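Local coordinates for protein phosphodiesterase (Trypanosoma brucei brucei, PDB 5H2Q) that belongs to the cyclic nucleotide phosphodiesterase family, folds as helices and loops with no strands and holds a zinc ion between histidine and aspartate side chains, at residues L44-A48 and I75-R79; Y52-L56 and D68-L72; Y110-T114 and S221-D225. All coordinates share one frame; numbering follows the deposited sequence.

Interaction 1 (L44-A48 and I75-R79); sequences LDVAA and ILQCR
Helices 43-58 and 68-80 of the all-helical fold pack as an antiparallel pair, and Arg-79 reaches across from the second to Leu-44 and Asp-45 on the first. The short axes pass 10.8 Å apart at 134°. The Arg-79 chain runs extended through its first two torsions. It then bends at chi3 (67°), and the bend brings NH1 to Leu-44 O and Asp-45 OD1. NH1 does the gripping. It donates to the backbone O of Leu-44 at 3.1 Å, with that oxygen in the guanidinium plane. NH1 comes in well above the plane of that carbonyl, with a C=O...N angle of only 92°. Ala-48 N, the ordinary helix donor, reaches Leu-44 O from the opposite face. OD1 of Asp-45 takes a salt bridge of 2.9 Å from NH1 of Arg-79 on its anti lone pair, the one turned away from OD2. A water joins OD1 of Asp-45 to NH2 of Arg-79. Leu-76 CD2 lies over one guanidinium face, 3.5 Å above its plane. Deeper in, Ala-48 CB meets CG2 of Ile-75 at 3.9 Å and CD2 of Leu-76 at 4.2 Å. Val-16 of helix 10-17 touches Ala-48 and Leu-76 as well. Phe-90 of helix 90-105 touches Arg-79. NH2 of Arg-79 has a further salt bridge to OE2 of Glu-12. One cation is thus shared by two carboxylates and probably helps keep both ionised, while its NH1 bonds both to a side chain and to the helix backbone.

Interaction 2 (Y52-L56 and D68-L72); sequences YRLLL and DEVLL
Tyr-52 lays its ring across the start of helix 68-80, between Asp-68 and Leu-72. CG stands anti to the backbone N (chi1 -178°), which carries the ring over to Asp-68 and Leu-72. Leu-72 CD1 lies over one face in a CH-pi contact, 4.2 Å from the ring centroid and 19° off the normal. Leu-72 CB touches Tyr-52 CE1 at 3.7 Å. Leu-56 CG, one turn on in the same helix, lies over the rim of the opposite face. The backbone O of Asp-68 sits in the ring plane at the edge, 3.5 Å from Tyr-52 CE1. The hydroxyl end runs close to Asp-68 CB, with the ring and carboxylate planes nearly perpendicular. CE2 of Tyr-52 lies over the guanidinium face of Arg-53, which donates from NH1 to the backbone O of Leu-17. Leu-55 was modelled in two positions; in one, CD2 meets Leu-71 CD1 at 3.9 Å, a contact best taken as provisional. Leu-56 CD2 lies 3.7 Å from Leu-71 CD2, the two leucines running alongside in opposing senses. The same CD2 lies 3.4 Å from OD1 of Asp-68, whose side chain it meets at about a right angle. Ile-123 of helix 115-127 touches Leu-71, and Leu-17 of helix 10-17 touches Tyr-52 and Leu-72. Leucines and a tyrosine filling the seam between two helices, axes at 140° and joined through the short helix 60-63, make an antiparallel helical hairpin within an all-helical phosphodiesterase.

Interaction 3 (Y110-T114 and S221-D225); sequences YEKLT and SYNVD
The Tyr-222 hydroxyl is held twice. OH donates to the backbone O of Lys-112 at 2.6 Å, and it is also hydrogen-bonded to OG1 of Thr-233 on helix 227-242. The first bond lies in the carbonyl plane of Lys-112, with a C=O...O angle of 146°. It also lies at the ring edge, in the plane of the tyrosine. With chi1 at -174° the ring swings opposite the backbone N and reaches the carbonyl. The aliphatic part of Lys-112 runs beside the ring: CB is 3.7 Å from Tyr-222 CE2, and CD is 4.1 Å from the same atom. This contact joins two surface loops of the helical domain. Segment 110-114 leads from a 3-10 turn into helix 115-127, with Thr-114 at its N-cap. The Thr-114 side chain caps a backbone N just past the segment, and Glu-117 OE1 accepts from Thr-114 N, consistent with a capping box. Segment 221-225 leads into helix 227-242. Val-224 brings CG1 to 3.3 Å from Lys-112 O, so a methyl group and a hydroxyl both border this carbonyl. The backbone N of Val-224 lies over the rim of one face of the Tyr-222 ring. Arg-230 bonds through NH1 to the backbone O of Val-224 and also touches Leu-113.

How the interactions relate
Interactions 1 and 2 are two stations along one helix pair, 43-58 with 68-80. Their centres are 11 Å apart, and they touch where Ile-75 CD1 packs 3.5 Å from Tyr-52 CA. Interaction 2 lies nearer the turn between the helices. Interaction 3 comes later in the chain and stands apart, its nearest atoms about 19 Å from interaction 1 and about 13 Å from interaction 2. None of the contact residues is a zinc ligand, but the contacts touch helices that carry or lead to the ligands. Interaction 1 touches helix 90-105, which carries His-92. Helix 115-127, which ends just before His-128 and Asp-129, borders all three. Segment 221-225 precedes helix 227-242, which ends at Asp-242.

Interaction 1 (L44-A48 and I75-R79)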
ATOM      1  N   LEU A  44       8.682   3.363 -14.972  1.00 15.81           N
ATOM      2  CA  LEU A  44       8.481   2.048 -14.334  1.00 16.58           C
ATOM      3  C   LEU A  44       9.821   1.448 -13.861  1.00 19.45           C
ATOM      4  O   LEU A  44       9.860   0.755 -12.854  1.00 17.44           O
ATOM      5  CB  LEU A  44       7.737   1.072 -15.264  1.00 16.30           C
ATOM      6  CG  LEU A  44       6.264   1.354 -15.534  1.00 19.17           C
ATOM      7  CD1 LEU A  44       5.748   0.435 -16.668  1.00 20.58           C
ATOM      8  CD2 LEU A  44       5.400   1.176 -14.253  1.00 17.47           C
ATOM      9  N   ASP A  45      10.928   1.735 -14.573  1.00 15.95           N
ATOM     10  CA  ASP A  45      12.259   1.280 -14.162  1.00 15.25           C
ATOM     11  C   ASP A  45      12.708   2.051 -12.895  1.00 16.42           C
ATOM     12  O   ASP A  45      13.207   1.429 -11.968  1.00 15.06           O
ATOM     13  CB  ASP A  45      13.274   1.483 -15.297  1.00 17.34           C
ATOM     14  CG  ASP A  45      13.109   0.519 -16.454  1.00 24.04           C
ATOM     15  OD1 ASP A  45      12.497  -0.556 -16.254  1.00 24.23           O
ATOM     16  OD2 ASP A  45      13.662   0.798 -17.537  1.00 23.95           O
ATOM     17  N   VAL A  46      12.502   3.390 -12.856  1.00 14.01           N
ATOM     18  CA  VAL A  46      12.832   4.246 -11.700  1.00 13.23           C
ATOM     19  C   VAL A  46      11.998   3.801 -10.475  1.00 14.70           C
ATOM     20  O   VAL A  46      12.568   3.693  -9.394  1.00 13.38           O
ATOM     21  CB  VAL A  46      12.650   5.741 -12.049  1.00 18.11           C
ATOM     22  CG1 VAL A  46      12.536   6.629 -10.804  1.00 18.94           C
ATOM     23  CG2 VAL A  46      13.788   6.217 -12.965  1.00 18.14           C
ATOM     24  N   ALA A  47      10.663   3.525 -10.660  1.00 13.72           N
ATOM     25  CA  ALA A  47       9.765   3.030  -9.603  1.00 13.05           C
ATOM     26  C   ALA A  47      10.327   1.729  -9.016  1.00 14.63           C
ATOM     27  O   ALA A  47      10.473   1.646  -7.798  1.00 13.01           O
ATOM     28  CB  ALA A  47       8.350   2.826 -10.129  1.00 14.97           C
ATOM     29  N   ALA A  48      10.711   0.757  -9.880  1.00 12.81           N
ATOM     30  CA  ALA A  48      11.307  -0.507  -9.424  1.00 12.77           C
ATOM     31  C   ALA A  48      12.655  -0.249  -8.722  1.00 15.93           C
ATOM     32  O   ALA A  48      12.915  -0.840  -7.673  1.00 14.26           O
ATOM     33  CB  ALA A  48      11.476  -1.473 -10.596  1.00 14.39           C
ATOM     34  N   ILE A  75      10.787  -7.942  -7.308  1.00 11.42           N
ATOM     35  CA  ILE A  75      10.206  -6.637  -7.645  1.00 11.03           C
ATOM     36  C   ILE A  75       9.712  -6.612  -9.086  1.00 14.92           C
ATOM     37  O   ILE A  75       8.625  -6.092  -9.370  1.00 12.77           O
ATOM     38  CB  ILE A  75      11.225  -5.510  -7.364  1.00 13.43           C
ATOM     39  CG1 ILE A  75      11.502  -5.432  -5.834  1.00 11.90           C
ATOM     40  CG2 ILE A  75      10.725  -4.168  -7.909  1.00 13.23           C
ATOM     41  CD1 ILE A  75      12.744  -4.568  -5.473  1.00 17.13           C
ATOM     42  N   LEU A  76      10.499  -7.203 -10.002  1.00 14.73           N
ATOM     43  CA  LEU A  76      10.077  -7.221 -11.402  1.00 15.45           C
ATOM     44  C   LEU A  76       8.879  -8.143 -11.629  1.00 16.95           C
ATOM     45  O   LEU A  76       8.001  -7.793 -12.419  1.00 15.84           O
ATOM     46  CB  LEU A  76      11.253  -7.524 -12.356  1.00 16.28           C
ATOM     47  CG  LEU A  76      12.423  -6.509 -12.209  1.00 20.71           C
ATOM     48  CD1 LEU A  76      13.627  -6.943 -12.969  1.00 22.26           C
ATOM     49  CD2 LEU A  76      12.031  -5.125 -12.621  1.00 23.84           C
ATOM     50  N   GLN A  77       8.803  -9.280 -10.908  1.00 13.35           N
ATOM     51  CA  GLN A  77       7.624 -10.170 -11.011  1.00 14.11           C
ATOM     52  C   GLN A  77       6.379  -9.424 -10.496  1.00 16.03           C
ATOM     53  O   GLN A  77       5.332  -9.481 -11.132  1.00 16.45           O
ATOM     54  CB  GLN A  77       7.823 -11.492 -10.273  1.00 15.93           C
ATOM     55  CG  GLN A  77       8.853 -12.426 -10.903  1.00 17.67           C
ATOM     56  CD  GLN A  77       8.461 -13.052 -12.239  1.00 26.90           C
ATOM     57  OE1 GLN A  77       7.524 -12.638 -12.936  1.00 22.80           O
ATOM     58  NE2 GLN A  77       9.276 -13.996 -12.684  1.00 22.11           N
ATOM     59  N   CYS A  78       6.512  -8.648  -9.397  1.00 12.76           N
ATOM     60  CA  CYS A  78       5.409  -7.822  -8.896  1.00 12.48           C
ATOM     61  C   CYS A  78       5.028  -6.831  -9.986  1.00 13.58           C
ATOM     62  O   CYS A  78       3.874  -6.719 -10.310  1.00 13.74           O
ATOM     63  CB  CYS A  78       5.798  -7.073  -7.621  1.00 13.60           C
ATOM     64  SG  CYS A  78       5.886  -8.124  -6.156  1.00 17.06           S
ATOM     65  N   ARG A  79       6.007  -6.086 -10.515  1.00 12.78           N
ATOM     66  CA  ARG A  79       5.737  -5.035 -11.502  1.00 12.58           C
ATOM     67  C   ARG A  79       4.933  -5.545 -12.687  1.00 14.56           C
ATOM     68  O   ARG A  79       3.976  -4.895 -13.091  1.00 16.14           O
ATOM     69  CB  ARG A  79       7.057  -4.441 -11.991  1.00 11.94           C
ATOM     70  CG  ARG A  79       6.834  -3.197 -12.841  1.00 17.12           C
ATOM     71  CD  ARG A  79       8.130  -2.530 -13.231  1.00 17.86           C
ATOM     72  NE  ARG A  79       8.906  -3.378 -14.132  1.00 17.71           N
ATOM     73  CZ  ARG A  79      10.029  -2.999 -14.739  1.00 27.02           C
ATOM     74  NH1 ARG A  79      10.549  -1.800 -14.500  1.00 15.18           N
ATOM     75  NH2 ARG A  79      10.653  -3.827 -15.572  1.00 16.45           N
TER
HETATM   76  O   HOH W   1      13.259  -3.177 -16.890  1.00 21.72           O

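Interaction 2 (Y52-L56 and D68-L72)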
ATOM      1  N   TYR A  52      13.891  -1.199  -4.934  1.00 12.58           N
ATOM      2  CA  TYR A  52      15.110  -2.017  -4.863  1.00 12.06           C
ATOM      3  C   TYR A  52      16.179  -1.355  -3.993  1.00 14.93           C
ATOM      4  O   TYR A  52      16.659  -1.983  -3.058  1.00 13.18           O
ATOM      5  CB  TYR A  52      15.626  -2.265  -6.292  1.00 12.73           C
ATOM      6  CG  TYR A  52      16.864  -3.130  -6.393  1.00 13.11           C
ATOM      7  CD1 TYR A  52      16.831  -4.474  -6.025  1.00 14.06           C
ATOM      8  CD2 TYR A  52      18.027  -2.645  -6.987  1.00 15.46           C
ATOM      9  CE1 TYR A  52      17.957  -5.283  -6.142  1.00 15.74           C
ATOM     10  CE2 TYR A  52      19.164  -3.444  -7.104  1.00 16.46           C
ATOM     11  CZ  TYR A  52      19.116  -4.768  -6.698  1.00 20.11           C
ATOM     12  OH  TYR A  52      20.233  -5.556  -6.804  1.00 22.65           O
ATOM     13  N   ARG A  53      16.517  -0.085  -4.280  1.00 12.87           N
ATOM     14  CA  ARG A  53      17.528   0.640  -3.521  1.00 12.88           C
ATOM     15  C   ARG A  53      17.094   0.953  -2.107  1.00 16.32           C
ATOM     16  O   ARG A  53      17.927   0.920  -1.200  1.00 16.40           O
ATOM     17  CB  ARG A  53      17.986   1.894  -4.279  1.00 12.82           C
ATOM     18  CG  ARG A  53      18.664   1.603  -5.605  1.00 18.13           C
ATOM     19  CD  ARG A  53      19.878   0.704  -5.423  1.00 19.23           C
ATOM     20  NE  ARG A  53      20.464   0.274  -6.693  1.00 27.88           N
ATOM     21  CZ  ARG A  53      21.554  -0.482  -6.795  1.00 48.01           C
ATOM     22  NH1 ARG A  53      22.030  -0.812  -7.989  1.00 38.13           N
ATOM     23  NH2 ARG A  53      22.181  -0.908  -5.705  1.00 32.20           N
ATOM     24  N   LEU A  54      15.802   1.230  -1.896  1.00 12.69           N
ATOM     25  CA  LEU A  54      15.315   1.474  -0.534  1.00 13.08           C
ATOM     26  C   LEU A  54      15.541   0.228   0.331  1.00 16.77           C
ATOM     27  O   LEU A  54      16.109   0.316   1.419  1.00 14.94           O
ATOM     28  CB  LEU A  54      13.824   1.812  -0.563  1.00 13.65           C
ATOM     29  CG  LEU A  54      13.162   2.101   0.777  1.00 18.44           C
ATOM     30  CD1 LEU A  54      13.676   3.444   1.381  1.00 18.98           C
ATOM     31  CD2 LEU A  54      11.667   2.122   0.625  1.00 16.19           C
ATOM     32  N   LEU A  55      15.131  -0.931  -0.187  1.00 13.12           N
ATOM     33  CA  LEU A  55      15.248  -2.184   0.551  0.50 12.65           C
ATOM     34  C   LEU A  55      16.708  -2.645   0.691  1.00 16.20           C
ATOM     35  O   LEU A  55      17.129  -2.974   1.792  1.00 14.95           O
ATOM     36  CB  LEU A  55      14.333  -3.247  -0.060  0.50 13.03           C
ATOM     37  CG  LEU A  55      12.840  -3.217   0.359  0.50 18.16           C
ATOM     38  CD1 LEU A  55      12.231  -1.807   0.334  0.50 18.04           C
ATOM     39  CD2 LEU A  55      12.012  -4.157  -0.498  0.50 20.63           C
ATOM     40  N   LEU A  56      17.502  -2.616  -0.386  1.00 14.34           N
ATOM     41  CA  LEU A  56      18.915  -3.038  -0.215  1.00 15.63           C
ATOM     42  C   LEU A  56      19.648  -2.077   0.734  1.00 19.27           C
ATOM     43  O   LEU A  56      20.490  -2.508   1.528  1.00 19.67           O
ATOM     44  CB  LEU A  56      19.661  -3.057  -1.566  1.00 16.71           C
ATOM     45  CG  LEU A  56      19.518  -4.260  -2.458  1.00 22.83           C
ATOM     46  CD1 LEU A  56      20.546  -4.187  -3.586  1.00 23.40           C
ATOM     47  CD2 LEU A  56      19.666  -5.591  -1.697  1.00 22.30           C
ATOM     48  N   ASP A  68      20.497 -10.089  -3.521  1.00 16.11           N
ATOM     49  CA  ASP A  68      20.102  -8.948  -4.354  1.00 14.57           C
ATOM     50  C   ASP A  68      19.352  -9.404  -5.595  1.00 17.07           C
ATOM     51  O   ASP A  68      18.340  -8.802  -5.946  1.00 15.68           O
ATOM     52  CB  ASP A  68      21.315  -8.125  -4.824  1.00 16.42           C
ATOM     53  CG  ASP A  68      22.279  -7.676  -3.748  1.00 27.87           C
ATOM     54  OD1 ASP A  68      21.986  -7.904  -2.546  1.00 26.35           O
ATOM     55  OD2 ASP A  68      23.322  -7.083  -4.104  1.00 32.99           O
ATOM     56  N   GLU A  69      19.812 -10.493  -6.243  1.00 15.50           N
ATOM     57  CA  GLU A  69      19.136 -10.965  -7.454  1.00 14.43           C
ATOM     58  C   GLU A  69      17.714 -11.434  -7.183  1.00 16.46           C
ATOM     59  O   GLU A  69      16.834 -11.192  -8.022  1.00 17.28           O
ATOM     60  CB  GLU A  69      19.962 -12.063  -8.167  1.00 16.99           C
ATOM     61  CG  GLU A  69      21.209 -11.491  -8.830  1.00 28.07           C
ATOM     62  CD  GLU A  69      22.091 -12.471  -9.589  1.00 44.60           C
ATOM     63  OE1 GLU A  69      23.326 -12.441  -9.387  1.00 40.80           O
ATOM     64  OE2 GLU A  69      21.553 -13.225 -10.428  1.00 36.98           O
ATOM     65  N   VAL A  70      17.480 -12.080  -6.021  1.00 13.97           N
ATOM     66  CA  VAL A  70      16.134 -12.585  -5.675  1.00 13.33           C
ATOM     67  C   VAL A  70      15.226 -11.373  -5.415  1.00 16.42           C
ATOM     68  O   VAL A  70      14.106 -11.322  -5.922  1.00 15.66           O
ATOM     69  CB  VAL A  70      16.137 -13.617  -4.515  1.00 17.81           C
ATOM     70  CG1 VAL A  70      14.728 -13.843  -3.966  1.00 16.36           C
ATOM     71  CG2 VAL A  70      16.720 -14.956  -5.002  1.00 18.45           C
ATOM     72  N   LEU A  71      15.739 -10.386  -4.689  1.00 13.49           N
ATOM     73  CA  LEU A  71      14.956  -9.174  -4.405  1.00 13.11           C
ATOM     74  C   LEU A  71      14.579  -8.483  -5.728  1.00 15.43           C
ATOM     75  O   LEU A  71      13.415  -8.122  -5.925  1.00 13.33           O
ATOM     76  CB  LEU A  71      15.738  -8.235  -3.474  1.00 13.49           C
ATOM     77  CG  LEU A  71      15.051  -6.876  -3.186  1.00 17.03           C
ATOM     78  CD1 LEU A  71      13.780  -7.052  -2.351  1.00 17.93           C
ATOM     79  CD2 LEU A  71      16.033  -5.902  -2.497  1.00 19.78           C
ATOM     80  N   LEU A  72      15.539  -8.370  -6.657  1.00 13.27           N
ATOM     81  CA  LEU A  72      15.230  -7.735  -7.932  1.00 14.17           C
ATOM     82  C   LEU A  72      14.227  -8.544  -8.735  1.00 16.05           C
ATOM     83  O   LEU A  72      13.273  -7.968  -9.230  1.00 15.06           O
ATOM     84  CB  LEU A  72      16.489  -7.406  -8.749  1.00 14.18           C
ATOM     85  CG  LEU A  72      16.199  -6.552 -10.017  1.00 17.76           C
ATOM     86  CD1 LEU A  72      15.516  -5.203  -9.681  1.00 17.45           C
ATOM     87  CD2 LEU A  72      17.444  -6.338 -10.818  1.00 21.65           C
TER

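Interaction 3 (Y110-T114 and S221-D225)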
ATOM      1  N   TYR A 110       9.563   1.100  14.088  1.00 14.47           N
ATOM      2  CA  TYR A 110      10.412  -0.098  14.083  1.00 13.98           C
ATOM      3  C   TYR A 110      10.577  -0.661  15.525  1.00 17.77           C
ATOM      4  O   TYR A 110      10.790  -1.859  15.670  1.00 16.65           O
ATOM      5  CB  TYR A 110      11.799   0.185  13.456  1.00 14.68           C
ATOM      6  CG  TYR A 110      12.718   0.993  14.340  1.00 15.23           C
ATOM      7  CD1 TYR A 110      13.577   0.368  15.246  1.00 18.60           C
ATOM      8  CD2 TYR A 110      12.721   2.382  14.288  1.00 15.87           C
ATOM      9  CE1 TYR A 110      14.392   1.116  16.103  1.00 18.79           C
ATOM     10  CE2 TYR A 110      13.510   3.136  15.155  1.00 17.01           C
ATOM     11  CZ  TYR A 110      14.355   2.500  16.051  1.00 18.73           C
ATOM     12  OH  TYR A 110      15.172   3.273  16.856  1.00 20.04           O
ATOM     13  N   GLU A 111      10.500   0.209  16.567  1.00 14.60           N
ATOM     14  CA  GLU A 111      10.605  -0.260  17.960  1.00 14.04           C
ATOM     15  C   GLU A 111       9.448  -1.172  18.374  1.00 17.51           C
ATOM     16  O   GLU A 111       9.600  -1.962  19.315  1.00 17.87           O
ATOM     17  CB  GLU A 111      10.642   0.931  18.928  1.00 14.53           C
ATOM     18  CG  GLU A 111      11.767   1.914  18.633  1.00 15.95           C
ATOM     19  CD  GLU A 111      11.944   2.954  19.717  1.00 26.65           C
ATOM     20  OE1 GLU A 111      10.911   3.426  20.246  1.00 19.15           O
ATOM     21  OE2 GLU A 111      13.107   3.262  20.074  1.00 19.04           O
ATOM     22  N   LYS A 112       8.293  -1.051  17.673  1.00 14.96           N
ATOM     23  CA  LYS A 112       7.085  -1.818  17.984  1.00 16.03           C
ATOM     24  C   LYS A 112       7.003  -3.155  17.243  1.00 22.40           C
ATOM     25  O   LYS A 112       6.044  -3.903  17.455  1.00 23.44           O
ATOM     26  CB  LYS A 112       5.831  -0.992  17.636  1.00 18.54           C
ATOM     27  CG  LYS A 112       5.840   0.506  18.025  1.00 28.77           C
ATOM     28  CD  LYS A 112       5.917   0.731  19.529  1.00 32.04           C
ATOM     29  CE  LYS A 112       5.763   2.190  19.852  1.00 32.29           C
ATOM     30  NZ  LYS A 112       6.198   2.480  21.239  1.00 30.91           N
ATOM     31  N   LEU A 113       7.970  -3.440  16.341  1.00 16.82           N
ATOM     32  CA  LEU A 113       7.977  -4.648  15.527  1.00 14.87           C
ATOM     33  C   LEU A 113       9.349  -5.256  15.498  1.00 18.05           C
ATOM     34  O   LEU A 113      10.327  -4.537  15.645  1.00 18.50           O
ATOM     35  CB  LEU A 113       7.593  -4.280  14.064  1.00 13.69           C
ATOM     36  CG  LEU A 113       6.153  -3.782  13.822  1.00 17.98           C
ATOM     37  CD1 LEU A 113       5.963  -3.416  12.351  1.00 19.46           C
ATOM     38  CD2 LEU A 113       5.114  -4.842  14.281  1.00 19.67           C
ATOM     39  N   THR A 114       9.448  -6.562  15.247  1.00 13.48           N
ATOM     40  CA  THR A 114      10.766  -7.148  15.106  1.00 13.85           C
ATOM     41  C   THR A 114      11.300  -6.730  13.731  1.00 17.62           C
ATOM     42  O   THR A 114      10.529  -6.357  12.848  1.00 14.69           O
ATOM     43  CB  THR A 114      10.729  -8.676  15.180  1.00 16.56           C
ATOM     44  OG1 THR A 114      10.023  -9.201  14.050  1.00 18.47           O
ATOM     45  CG2 THR A 114      10.142  -9.210  16.509  1.00 18.81           C
ATOM     46  N   SER A 221      -1.306  -1.838  28.227  1.00 51.78           N
ATOM     47  CA  SER A 221       0.090  -1.669  27.784  1.00 50.66           C
ATOM     48  C   SER A 221       0.529  -2.565  26.601  1.00 52.21           C
ATOM     49  O   SER A 221       0.391  -3.794  26.668  1.00 51.95           O
ATOM     50  CB  SER A 221       1.045  -1.851  28.962  1.00 54.65           C
ATOM     51  OG  SER A 221       2.391  -1.594  28.595  1.00 65.59           O
ATOM     52  N   TYR A 222       1.052  -1.931  25.521  1.00 46.13           N
ATOM     53  CA  TYR A 222       1.545  -2.618  24.318  1.00 44.33           C
ATOM     54  C   TYR A 222       2.555  -3.693  24.696  1.00 45.87           C
ATOM     55  O   TYR A 222       3.448  -3.430  25.491  1.00 44.88           O
ATOM     56  CB  TYR A 222       2.151  -1.624  23.301  1.00 44.62           C
ATOM     57  CG  TYR A 222       2.547  -2.273  21.992  1.00 44.99           C
ATOM     58  CD1 TYR A 222       1.598  -2.883  21.179  1.00 46.66           C
ATOM     59  CD2 TYR A 222       3.874  -2.298  21.576  1.00 45.62           C
ATOM     60  CE1 TYR A 222       1.950  -3.479  19.973  1.00 45.71           C
ATOM     61  CE2 TYR A 222       4.242  -2.907  20.375  1.00 46.02           C
ATOM     62  CZ  TYR A 222       3.275  -3.502  19.580  1.00 48.05           C
ATOM     63  OH  TYR A 222       3.599  -4.116  18.397  1.00 38.00           O
ATOM     64  N   ASN A 223       2.344  -4.920  24.218  1.00 41.70           N
ATOM     65  CA  ASN A 223       3.203  -6.054  24.519  1.00 41.43           C
ATOM     66  C   ASN A 223       3.923  -6.501  23.250  1.00 45.33           C
ATOM     67  O   ASN A 223       3.390  -7.296  22.478  1.00 43.52           O
ATOM     68  CB  ASN A 223       2.401  -7.202  25.162  1.00 42.38           C
ATOM     69  CG  ASN A 223       3.236  -8.349  25.693  1.00 68.12           C
ATOM     70  OD1 ASN A 223       4.456  -8.256  25.851  1.00 62.78           O
ATOM     71  ND2 ASN A 223       2.586  -9.459  26.005  1.00 62.36           N
ATOM     72  N   VAL A 224       5.151  -5.985  23.049  1.00 43.88           N
ATOM     73  CA  VAL A 224       6.006  -6.293  21.893  1.00 44.29           C
ATOM     74  C   VAL A 224       6.465  -7.745  21.901  1.00 49.11           C
ATOM     75  O   VAL A 224       7.014  -8.225  20.909  1.00 48.65           O
ATOM     76  CB  VAL A 224       7.191  -5.314  21.717  1.00 48.32           C
ATOM     77  CG1 VAL A 224       7.416  -5.004  20.239  1.00 47.64           C
ATOM     78  CG2 VAL A 224       6.989  -4.030  22.515  1.00 48.28           C
ATOM     79  N   ASP A 225       6.240  -8.439  23.033  1.00 46.80           N
ATOM     80  CA  ASP A 225       6.496  -9.863  23.234  1.00 47.12           C
ATOM     81  C   ASP A 225       5.286 -10.659  22.690  1.00 50.95           C
ATOM     82  O   ASP A 225       5.441 -11.841  22.392  1.00 51.70           O
ATOM     83  CB  ASP A 225       6.754 -10.136  24.743  1.00 49.27           C
ATOM     84  CG  ASP A 225       6.872 -11.590  25.184  1.00 62.03           C
ATOM     85  OD1 ASP A 225       5.820 -12.267  25.291  1.00 62.60           O
ATOM     86  OD2 ASP A 225       7.996 -12.014  25.535  1.00 67.73           O
TER